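Local coordinates for D-isomer specific 2-hydroxyacid dehydrogenase family protein (Aeromonas salmonicida subsp. salmonicida, PDB 3HG7) that is probably an NAD-dependent oxidoreductase acting on D-2-hydroxyacids, though its own substrate is not established, at residues L33-D36 with D40-K43; Q72-G77 with D287-I292; A76-L81 with G308-D313. The protein carries 1 engineered substitution. One frame throughout, in Å; residues are numbered along the deposited sequence.

Contact 1: residues L33-D36 with D40-K43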
ATOM      1  N   LEU A  33     -21.323  14.857 -10.898  1.00 15.28           N
ATOM      2  CA  LEU A  33     -22.438  13.953 -10.669  1.00 15.49           C
ATOM      3  C   LEU A  33     -21.950  12.945  -9.684  1.00 15.19           C
ATOM      4  O   LEU A  33     -20.739  12.744  -9.553  1.00 14.26           O
ATOM      5  CB  LEU A  33     -22.856  13.240 -11.955  1.00 15.75           C
ATOM      6  CG  LEU A  33     -23.395  14.092 -13.106  1.00 17.52           C
ATOM      7  CD1 LEU A  33     -23.913  13.164 -14.218  1.00 17.15           C
ATOM      8  CD2 LEU A  33     -24.511  15.000 -12.616  1.00 16.20           C
ATOM      9  N   ARG A  34     -22.893  12.317  -8.986  1.00 14.98           N
ATOM     10  CA  ARG A  34     -22.490  11.391  -7.957  1.00 14.85           C
ATOM     11  C   ARG A  34     -23.368  10.147  -8.039  1.00 14.02           C
ATOM     12  O   ARG A  34     -24.589  10.252  -8.214  1.00 13.26           O
ATOM     13  CB  ARG A  34     -22.639  12.098  -6.606  1.00 16.20           C
ATOM     14  CG  ARG A  34     -22.563  11.243  -5.408  1.00 13.26           C
ATOM     15  CD  ARG A  34     -22.648  12.128  -4.158  1.00 16.55           C
ATOM     16  NE  ARG A  34     -22.909  11.347  -2.974  1.00 15.72           N
ATOM     17  CZ  ARG A  34     -23.160  11.845  -1.766  1.00 16.35           C
ATOM     18  NH1 ARG A  34     -23.142  13.159  -1.568  1.00 16.26           N
ATOM     19  NH2 ARG A  34     -23.383  11.020  -0.746  1.00 17.75           N
ATOM     20  N   ALA A  35     -22.764   8.970  -7.888  1.00 13.74           N
ATOM     21  CA  ALA A  35     -23.595   7.753  -7.734  1.00 14.25           C
ATOM     22  C   ALA A  35     -23.104   6.916  -6.578  1.00 12.28           C
ATOM     23  O   ALA A  35     -21.979   6.459  -6.616  1.00 11.07           O
ATOM     24  CB  ALA A  35     -23.597   6.950  -9.029  1.00 14.83           C
ATOM     25  N   ASP A  36     -23.956   6.727  -5.555  1.00 12.78           N
ATOM     26  CA  ASP A  36     -23.593   6.003  -4.327  1.00 14.03           C
ATOM     27  C   ASP A  36     -23.806   4.493  -4.379  1.00 13.43           C
ATOM     28  O   ASP A  36     -23.407   3.781  -3.448  1.00 14.15           O
ATOM     29  CB  ASP A  36     -24.329   6.586  -3.101  1.00 16.35           C
ATOM     30  CG  ASP A  36     -23.653   7.850  -2.534  1.00 32.78           C
ATOM     31  OD1 ASP A  36     -22.819   8.489  -3.213  1.00 17.91           O
ATOM     32  OD2 ASP A  36     -23.976   8.220  -1.387  1.00 18.84           O
ATOM     33  N   ASP A  40     -27.518   3.407  -9.670  1.00 17.56           N
ATOM     34  CA  ASP A  40     -27.531   4.827 -10.055  1.00 17.58           C
ATOM     35  C   ASP A  40     -26.410   5.124 -11.033  1.00 17.76           C
ATOM     36  O   ASP A  40     -26.573   5.930 -11.958  1.00 19.40           O
ATOM     37  CB  ASP A  40     -27.407   5.757  -8.838  1.00 18.58           C
ATOM     38  CG  ASP A  40     -28.675   5.832  -8.016  1.00 26.56           C
ATOM     39  OD1 ASP A  40     -29.729   5.317  -8.458  1.00 19.59           O
ATOM     40  OD2 ASP A  40     -28.616   6.414  -6.910  1.00 18.82           O
ATOM     41  N   ALA A  41     -25.273   4.462 -10.865  1.00 16.91           N
ATOM     42  CA  ALA A  41     -24.153   4.680 -11.786  1.00 17.44           C
ATOM     43  C   ALA A  41     -24.450   4.206 -13.208  1.00 18.46           C
ATOM     44  O   ALA A  41     -23.984   4.816 -14.183  1.00 18.19           O
ATOM     45  CB  ALA A  41     -22.909   4.034 -11.260  1.00 17.07           C
ATOM     46  N   GLU A  42     -25.229   3.124 -13.335  1.00 18.84           N
ATOM     47  CA  GLU A  42     -25.615   2.590 -14.662  1.00 18.76           C
ATOM     48  C   GLU A  42     -26.189   3.638 -15.564  1.00 18.68           C
ATOM     49  O   GLU A  42     -25.933   3.630 -16.767  1.00 17.95           O
ATOM     50  CB  GLU A  42     -26.665   1.459 -14.543  1.00 19.64           C
ATOM     51  CG  GLU A  42     -26.258   0.292 -13.680  1.00 21.27           C
ATOM     52  CD  GLU A  42     -25.377  -0.737 -14.376  1.00 20.81           C
ATOM     53  OE1 GLU A  42     -24.994  -0.532 -15.547  1.00 21.39           O
ATOM     54  OE2 GLU A  42     -25.061  -1.774 -13.737  1.00 21.82           O
ATOM     55  N   LYS A  43     -27.007   4.513 -14.985  1.00 18.72           N
ATOM     56  CA  LYS A  43     -27.690   5.527 -15.719  1.00 20.08           C
ATOM     57  C   LYS A  43     -26.802   6.696 -16.082  1.00 18.89           C
ATOM     58  O   LYS A  43     -27.136   7.454 -16.990  1.00 20.16           O
ATOM     59  CB  LYS A  43     -28.903   6.039 -14.933  1.00 22.53           C
ATOM     60  CG  LYS A  43     -29.803   4.914 -14.436  1.00 37.01           C
ATOM     61  CD  LYS A  43     -31.072   5.450 -13.819  1.00 25.96           C
ATOM     62  CE  LYS A  43     -31.971   4.297 -13.403  1.00 37.34           C
ATOM     63  NZ  LYS A  43     -32.504   4.538 -12.032  1.00 28.51           N
TER
HETATM   64  O   HOH W   1     -26.596   7.782  -5.643  1.00 17.63           O

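Contact 2: residues Q72-G77 with D287-I292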
ATOM      1  N   GLN A  72      -9.490   9.010 -12.780  1.00 10.22           N
ATOM      2  CA  GLN A  72      -8.618   9.127 -11.617  1.00  9.43           C
ATOM      3  C   GLN A  72      -9.062   8.078 -10.592  1.00 10.09           C
ATOM      4  O   GLN A  72     -10.162   8.204 -10.004  1.00  9.64           O
ATOM      5  CB  GLN A  72      -8.737  10.504 -10.984  1.00  9.55           C
ATOM      6  CG  GLN A  72      -7.925  10.664  -9.666  1.00 12.35           C
ATOM      7  CD  GLN A  72      -6.436  10.592  -9.897  1.00 12.10           C
ATOM      8  OE1 GLN A  72      -5.865  11.384 -10.680  1.00 12.70           O
ATOM      9  NE2 GLN A  72      -5.781   9.631  -9.232  1.00 12.53           N
ATOM     10  N   SER A  73      -8.230   7.060 -10.410  1.00 11.56           N
ATOM     11  CA  SER A  73      -8.423   6.067  -9.325  1.00 13.34           C
ATOM     12  C   SER A  73      -8.145   6.699  -7.960  1.00 13.25           C
ATOM     13  O   SER A  73      -7.261   7.532  -7.821  1.00 13.86           O
ATOM     14  CB  SER A  73      -7.528   4.839  -9.519  1.00 14.20           C
ATOM     15  OG  SER A  73      -7.568   3.993  -8.359  1.00 13.25           O
ATOM     16  N   THR A  74      -8.916   6.307  -6.944  1.00 13.33           N
ATOM     17  CA  THR A  74      -8.703   6.829  -5.589  1.00 14.46           C
ATOM     18  C   THR A  74      -7.727   5.933  -4.866  1.00 14.38           C
ATOM     19  O   THR A  74      -7.333   6.211  -3.727  1.00 14.96           O
ATOM     20  CB  THR A  74     -10.047   6.830  -4.755  1.00 15.79           C
ATOM     21  OG1 THR A  74     -10.624   5.518  -4.789  1.00 15.11           O
ATOM     22  CG2 THR A  74     -11.023   7.802  -5.317  1.00 15.55           C
ATOM     23  N   TYR A  75      -7.341   4.847  -5.515  1.00 14.69           N
ATOM     24  CA  TYR A  75      -6.427   3.881  -4.908  1.00 16.52           C
ATOM     25  C   TYR A  75      -5.132   3.830  -5.687  1.00 15.15           C
ATOM     26  O   TYR A  75      -5.072   4.071  -6.909  1.00 13.96           O
ATOM     27  CB  TYR A  75      -7.021   2.470  -4.947  1.00 19.46           C
ATOM     28  CG  TYR A  75      -8.087   2.146  -3.964  1.00 28.05           C
ATOM     29  CD1 TYR A  75      -8.381   3.003  -2.908  1.00 20.95           C
ATOM     30  CD2 TYR A  75      -8.793   0.939  -4.066  1.00 21.11           C
ATOM     31  CE1 TYR A  75      -9.355   2.666  -1.962  1.00 28.93           C
ATOM     32  CE2 TYR A  75      -9.770   0.604  -3.128  1.00 28.25           C
ATOM     33  CZ  TYR A  75     -10.037   1.474  -2.088  1.00 20.92           C
ATOM     34  OH  TYR A  75     -10.978   1.169  -1.141  1.00 28.22           O
ATOM     35  N   ALA A  76      -4.067   3.455  -4.989  1.00 15.09           N
ATOM     36  CA  ALA A  76      -2.812   3.214  -5.663  1.00 14.63           C
ATOM     37  C   ALA A  76      -2.916   1.987  -6.567  1.00 14.13           C
ATOM     38  O   ALA A  76      -2.387   1.979  -7.667  1.00 14.19           O
ATOM     39  CB  ALA A  76      -1.683   2.996  -4.602  1.00 14.86           C
ATOM     40  N   GLY A  77      -3.599   0.948  -6.104  1.00 14.30           N
ATOM     41  CA  GLY A  77      -3.644  -0.308  -6.856  1.00 15.26           C
ATOM     42  C   GLY A  77      -4.745  -0.288  -7.913  1.00 15.68           C
ATOM     43  O   GLY A  77      -5.900  -0.021  -7.587  1.00 16.61           O
ATOM     44  N   ASP A 287      -8.993  14.443   1.306  1.00 19.89           N
ATOM     45  CA  ASP A 287      -8.339  15.751   1.208  1.00 21.91           C
ATOM     46  C   ASP A 287      -7.096  15.670   0.324  1.00 20.64           C
ATOM     47  O   ASP A 287      -6.854  16.564  -0.495  1.00 20.58           O
ATOM     48  CB  ASP A 287      -7.999  16.331   2.596  1.00 26.09           C
ATOM     49  CG  ASP A 287      -9.244  16.702   3.402  1.00 38.03           C
ATOM     50  OD1 ASP A 287      -9.870  15.795   3.991  1.00 29.54           O
ATOM     51  OD2 ASP A 287      -9.594  17.899   3.476  1.00 28.45           O
ATOM     52  N   ASP A 288      -6.314  14.603   0.448  1.00 19.19           N
ATOM     53  CA  ASP A 288      -5.102  14.506  -0.366  1.00 19.88           C
ATOM     54  C   ASP A 288      -5.352  14.011  -1.779  1.00 18.25           C
ATOM     55  O   ASP A 288      -4.693  14.454  -2.722  1.00 17.56           O
ATOM     56  CB  ASP A 288      -4.067  13.632   0.304  1.00 22.51           C
ATOM     57  CG  ASP A 288      -3.454  14.302   1.519  1.00 32.76           C
ATOM     58  OD1 ASP A 288      -3.642  15.521   1.724  1.00 25.47           O
ATOM     59  OD2 ASP A 288      -2.764  13.612   2.264  1.00 25.60           O
ATOM     60  N   VAL A 289      -6.306  13.098  -1.916  1.00 16.47           N
ATOM     61  CA  VAL A 289      -6.666  12.585  -3.239  1.00 16.26           C
ATOM     62  C   VAL A 289      -7.332  13.712  -4.068  1.00 14.57           C
ATOM     63  O   VAL A 289      -7.077  13.833  -5.257  1.00 13.39           O
ATOM     64  CB  VAL A 289      -7.589  11.338  -3.148  1.00 16.40           C
ATOM     65  CG1 VAL A 289      -8.041  10.880  -4.553  1.00 15.99           C
ATOM     66  CG2 VAL A 289      -6.894  10.184  -2.440  1.00 15.79           C
ATOM     67  N   ALA A 290      -8.163  14.542  -3.439  1.00 14.14           N
ATOM     68  CA  ALA A 290      -8.832  15.622  -4.172  1.00 15.09           C
ATOM     69  C   ALA A 290      -7.826  16.622  -4.707  1.00 15.51           C
ATOM     70  O   ALA A 290      -8.002  17.172  -5.796  1.00 15.21           O
ATOM     71  CB  ALA A 290      -9.850  16.312  -3.304  1.00 13.99           C
ATOM     72  N   GLN A 291      -6.765  16.858  -3.935  1.00 15.15           N
ATOM     73  CA  GLN A 291      -5.675  17.716  -4.346  1.00 15.32           C
ATOM     74  C   GLN A 291      -4.985  17.141  -5.586  1.00 14.82           C
ATOM     75  O   GLN A 291      -4.678  17.887  -6.512  1.00 14.89           O
ATOM     76  CB  GLN A 291      -4.681  17.870  -3.173  1.00 16.66           C
ATOM     77  CG  GLN A 291      -3.627  18.954  -3.340  1.00 34.48           C
ATOM     78  CD  GLN A 291      -2.697  19.068  -2.114  1.00 20.03           C
ATOM     79  OE1 GLN A 291      -1.808  19.925  -2.083  1.00 35.21           O
ATOM     80  NE2 GLN A 291      -2.910  18.218  -1.114  1.00 34.49           N
ATOM     81  N   ILE A 292      -4.779  15.821  -5.619  1.00 13.89           N
ATOM     82  CA  ILE A 292      -4.214  15.134  -6.801  1.00 13.44           C
ATOM     83  C   ILE A 292      -5.140  15.287  -8.007  1.00 13.48           C
ATOM     84  O   ILE A 292      -4.683  15.587  -9.120  1.00 12.89           O
ATOM     85  CB  ILE A 292      -3.931  13.644  -6.524  1.00 13.75           C
ATOM     86  CG1 ILE A 292      -2.737  13.510  -5.562  1.00 14.47           C
ATOM     87  CG2 ILE A 292      -3.622  12.870  -7.801  1.00 14.72           C
ATOM     88  CD1 ILE A 292      -2.541  12.072  -5.029  1.00 14.70           C
TER

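Contact 3: residues A76-L81 with G308-D313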
ATOM      1  N   ALA A  76      -4.067   3.455  -4.989  1.00 15.09           N
ATOM      2  CA  ALA A  76      -2.812   3.214  -5.663  1.00 14.63           C
ATOM      3  C   ALA A  76      -2.916   1.987  -6.567  1.00 14.13           C
ATOM      4  O   ALA A  76      -2.387   1.979  -7.667  1.00 14.19           O
ATOM      5  CB  ALA A  76      -1.683   2.996  -4.602  1.00 14.86           C
ATOM      6  N   GLY A  77      -3.599   0.948  -6.104  1.00 14.30           N
ATOM      7  CA  GLY A  77      -3.644  -0.308  -6.856  1.00 15.26           C
ATOM      8  C   GLY A  77      -4.745  -0.288  -7.913  1.00 15.68           C
ATOM      9  O   GLY A  77      -5.900  -0.021  -7.587  1.00 16.61           O
ATOM     10  N   VAL A  78      -4.401  -0.605  -9.156  1.00 15.67           N
ATOM     11  CA  VAL A  78      -5.370  -0.519 -10.275  1.00 17.57           C
ATOM     12  C   VAL A  78      -5.341  -1.801 -11.084  1.00 19.84           C
ATOM     13  O   VAL A  78      -5.858  -1.856 -12.190  1.00 20.21           O
ATOM     14  CB  VAL A  78      -5.123   0.709 -11.224  1.00 17.65           C
ATOM     15  CG1 VAL A  78      -5.395   2.036 -10.495  1.00 16.09           C
ATOM     16  CG2 VAL A  78      -3.703   0.669 -11.850  1.00 16.61           C
ATOM     17  N   ASP A  79      -4.728  -2.853 -10.527  1.00 21.75           N
ATOM     18  CA  ASP A  79      -4.563  -4.084 -11.299  1.00 23.39           C
ATOM     19  C   ASP A  79      -5.814  -4.656 -11.910  1.00 21.28           C
ATOM     20  O   ASP A  79      -5.765  -5.241 -12.987  1.00 21.62           O
ATOM     21  CB  ASP A  79      -3.812  -5.151 -10.504  1.00 27.62           C
ATOM     22  CG  ASP A  79      -2.355  -4.855 -10.420  1.00 40.75           C
ATOM     23  OD1 ASP A  79      -1.976  -4.022  -9.571  1.00 30.61           O
ATOM     24  OD2 ASP A  79      -1.591  -5.433 -11.224  1.00 31.17           O
ATOM     25  N   VAL A  80      -6.954  -4.473 -11.260  1.00 19.75           N
ATOM     26  CA  VAL A  80      -8.187  -5.011 -11.806  1.00 18.90           C
ATOM     27  C   VAL A  80      -8.576  -4.345 -13.138  1.00 18.52           C
ATOM     28  O   VAL A  80      -9.367  -4.891 -13.899  1.00 18.98           O
ATOM     29  CB  VAL A  80      -9.353  -4.957 -10.788  1.00 19.39           C
ATOM     30  CG1 VAL A  80      -9.005  -5.776  -9.512  1.00 23.47           C
ATOM     31  CG2 VAL A  80      -9.733  -3.500 -10.454  1.00 23.63           C
ATOM     32  N   LEU A  81      -7.992  -3.179 -13.414  1.00 17.36           N
ATOM     33  CA  LEU A  81      -8.267  -2.427 -14.647  1.00 17.07           C
ATOM     34  C   LEU A  81      -7.297  -2.749 -15.794  1.00 18.59           C
ATOM     35  O   LEU A  81      -7.470  -2.260 -16.919  1.00 17.46           O
ATOM     36  CB  LEU A  81      -8.293  -0.919 -14.359  1.00 15.79           C
ATOM     37  CG  LEU A  81      -9.181  -0.441 -13.203  1.00 11.16           C
ATOM     38  CD1 LEU A  81      -8.929   1.029 -12.941  1.00 15.09           C
ATOM     39  CD2 LEU A  81     -10.666  -0.677 -13.529  1.00 16.50           C
ATOM     40  N   GLY A 308       0.836  10.390 -12.371  1.00 17.09           N
ATOM     41  CA  GLY A 308       0.304   9.138 -11.871  1.00 16.75           C
ATOM     42  C   GLY A 308      -0.273   8.316 -13.004  1.00 15.63           C
ATOM     43  O   GLY A 308      -1.065   7.405 -12.780  1.00 13.91           O
ATOM     44  N   LYS A 309       0.129   8.641 -14.225  1.00 15.92           N
ATOM     45  CA  LYS A 309      -0.433   8.002 -15.390  1.00 17.72           C
ATOM     46  C   LYS A 309       0.006   6.549 -15.443  1.00 19.14           C
ATOM     47  O   LYS A 309       1.188   6.238 -15.256  1.00 19.65           O
ATOM     48  CB  LYS A 309      -0.006   8.722 -16.683  1.00 18.53           C
ATOM     49  CG  LYS A 309      -0.178   7.872 -17.905  1.00 26.66           C
ATOM     50  CD  LYS A 309      -1.565   8.018 -18.440  1.00 20.65           C
ATOM     51  CE  LYS A 309      -1.524   8.859 -19.687  1.00 27.46           C
ATOM     52  NZ  LYS A 309      -1.691   8.053 -20.914  1.00 22.31           N
ATOM     53  N   ILE A 310      -0.947   5.683 -15.752  1.00 19.16           N
ATOM     54  CA  ILE A 310      -0.728   4.254 -15.870  1.00 21.10           C
ATOM     55  C   ILE A 310      -0.560   3.854 -17.331  1.00 22.67           C
ATOM     56  O   ILE A 310      -1.380   4.193 -18.180  1.00 22.58           O
ATOM     57  CB  ILE A 310      -1.906   3.471 -15.223  1.00 21.65           C
ATOM     58  CG1 ILE A 310      -2.036   3.840 -13.742  1.00 15.48           C
ATOM     59  CG2 ILE A 310      -1.767   1.974 -15.435  1.00 17.19           C
ATOM     60  CD1 ILE A 310      -0.828   3.520 -12.856  1.00 21.85           C
ATOM     61  N   ASP A 311       0.530   3.155 -17.626  1.00 24.91           N
ATOM     62  CA  ASP A 311       0.778   2.642 -18.969  1.00 28.53           C
ATOM     63  C   ASP A 311       0.117   1.273 -19.062  1.00 30.39           C
ATOM     64  O   ASP A 311       0.508   0.347 -18.351  1.00 30.71           O
ATOM     65  CB  ASP A 311       2.290   2.535 -19.230  1.00 30.08           C
ATOM     66  CG  ASP A 311       2.622   1.999 -20.624  1.00 40.29           C
ATOM     67  OD1 ASP A 311       1.875   2.277 -21.596  1.00 31.63           O
ATOM     68  OD2 ASP A 311       3.653   1.298 -20.747  1.00 31.36           O
ATOM     69  N   PHE A 312      -0.896   1.147 -19.914  1.00 32.43           N
ATOM     70  CA  PHE A 312      -1.579  -0.137 -20.077  1.00 34.66           C
ATOM     71  C   PHE A 312      -0.629  -1.264 -20.559  1.00 37.56           C
ATOM     72  O   PHE A 312      -0.794  -2.431 -20.178  1.00 38.54           O
ATOM     73  CB  PHE A 312      -2.822   0.013 -20.966  1.00 33.99           C
ATOM     74  CG  PHE A 312      -4.007   0.648 -20.255  1.00 26.79           C
ATOM     75  CD1 PHE A 312      -4.539   0.070 -19.102  1.00 33.23           C
ATOM     76  CD2 PHE A 312      -4.589   1.812 -20.744  1.00 33.43           C
ATOM     77  CE1 PHE A 312      -5.635   0.641 -18.450  1.00 26.99           C
ATOM     78  CE2 PHE A 312      -5.689   2.392 -20.096  1.00 26.97           C
ATOM     79  CZ  PHE A 312      -6.205   1.809 -18.946  1.00 33.15           C
ATOM     80  N   ASP A 313       0.387  -0.894 -21.342  1.00 38.70           N
ATOM     81  CA  ASP A 313       1.465  -1.816 -21.729  1.00 40.23           C
ATOM     82  C   ASP A 313       2.622  -1.794 -20.724  1.00 40.90           C
ATOM     83  O   ASP A 313       2.598  -2.479 -19.694  1.00 41.31           O
ATOM     84  CB  ASP A 313       1.992  -1.457 -23.119  1.00 40.81           C
ATOM     85  CG  ASP A 313       0.875  -1.187 -24.109  1.00 50.89           C
ATOM     86  OD1 ASP A 313       0.766  -0.039 -24.597  1.00 41.43           O
ATOM     87  OD2 ASP A 313       0.095  -2.121 -24.387  1.00 41.42           O
TER

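Contact 1: residues L33-D36 with D40-K43
A35 meets the first turn of helix 38-44 through its methyl group, and the chain gets there from strand 30-34 by way of R34. That arginine turns away from the helix and closes a loop of its own with D36. The grip is side-on: NE reaches D36 OD1 at 2.9 Å in an almost straight bond (178°), while NH2 goes to D36 OD2, also at 2.9 Å. OD1 lies nearly in the guanidinium plane, and both oxygens are approached on their syn sides. NH1 is left to bridge to E19, and N15 gives a further hydrogen bond to D36 OD1, so the pair is tied to helix 15-24. One residue on, A35 CB lies 3.5 Å from A41 N and 3.7 Å from A41 CB; it also comes within 4.0 Å of D40 CB. This is where a beta-alpha-beta unit of the small parallel sheet turns over: edge strand 30-34 ends, helix 38-44 starts back, and strand 50-53 follows on the far side of strand 6-11. A41 in turn packs on L11 of strand 6-11, the neighbour of strand 30-34, and on L61. At D36 the backbone joins in, since its N donates to a water 2.8 Å away, and the same water donates to D40 OD2 at 2.7 Å. A chi1 of -74° sets the D40 carboxylate beside its own backbone N, where OD2 takes the water's bond, while N37 OD1 accepts the hydrogen bond from D40 N.

Contact 2: residues Q72-G77 with D287-I292
The C-terminal helix 286-301 packs here against the end of strand 70-73 in the small flavodoxin-like domain, and Q72 and T74 meet I292 and V289, one helical turn apart. Q72 has CG anti to the backbone N (chi1 175°), then bends at chi2, and the Q72 and I292 side chains cross at about a right angle. I292 CG2 lies 3.9 Å from Q72 OE1 and 4.1 Å from Q72 NE2, so a single methyl touches both ends of the amide. Further along, V289 splits its branches: CG2 approaches T74 O at 4.2 Å, and CG1 faces T74 CG2 at 4.4 Å. T74 O also takes a hydrogen bond from S284, just ahead of the helix, and T74 OG1 bonds to E54. In the buried Q72 amide, NE2 donates to S73 O at 2.9 Å (165°) and bonds to N94 O, while OE1 accepts from T93 and N296. The two backbone carbonyls mark NE2 as the nitrogen, and the four partners together hold the amide's rotation. Methyls of V289 and I292 lie against that amide, T74 O and the T74 methyl; no hydrogen bond joins 72-77 to 287-292, and this helix's polar link comes one turn later, from N296.

Contact 3: residues A76-L81 with G308-D313
V78 and I310 reach toward each other tip to tip across the gap between the two backbones. The valine's CG2 is the branch that touches, 4.1 Å from I310 CG1 and 4.2 Å from I310 CD1. With chi1 at -67° this methyl sits between the backbone N and the carbonyl carbon of V78, the crowded position, and from there it points at the isoleucine. V78 also packs on L92 of strand 91-93 and on P55, and both V78 and I310 touch N94. The second meeting is of another kind. F312 CE1 comes to 3.8 Å from L81 O, the oxygen lying oblique to the ring. The first bond of L81's side chain points toward the tail, with L81 CB 5.1 Å from F312 CE1, while the side chain packs on F71, L62 and L92. Its N donates to V78 O at 2.8 Å, which holds the short 3-10 turn 79-81 closed and sets V78 and L81 as neighbours facing the tail. The F312 ring also makes an edge-to-face stack with Y90. Backbone bonds of G308 with N94 and of I310 with L92 lay the tail antiparallel along edge strand 91-93, so the last modelled residues return from helix 286-301 to finish this border of the small flavodoxin-like domain.

In the fold
Contact 1 comes first along the chain, and contacts 2 and 3 then start from one stretch, sharing A76 and G77 while their second halves follow one another near the C-terminus. The centres of contacts 2 and 3 lie about 13 Å apart, and the two touch where S73 packs on V78. Contact 1 sits about 19 Å from contact 2 and 23 Å from contact 3, centre to centre. Contacts 1 and 2 reach the same five-stranded parallel sheet: contact 1 at edge strand 30-34, contact 2 at strand 70-73, with contact 3 beside opposite edge strand 91-93. Helix 286-301 and its tail thus bring the chain back from the probable NAD-binding domain to the domain where it began.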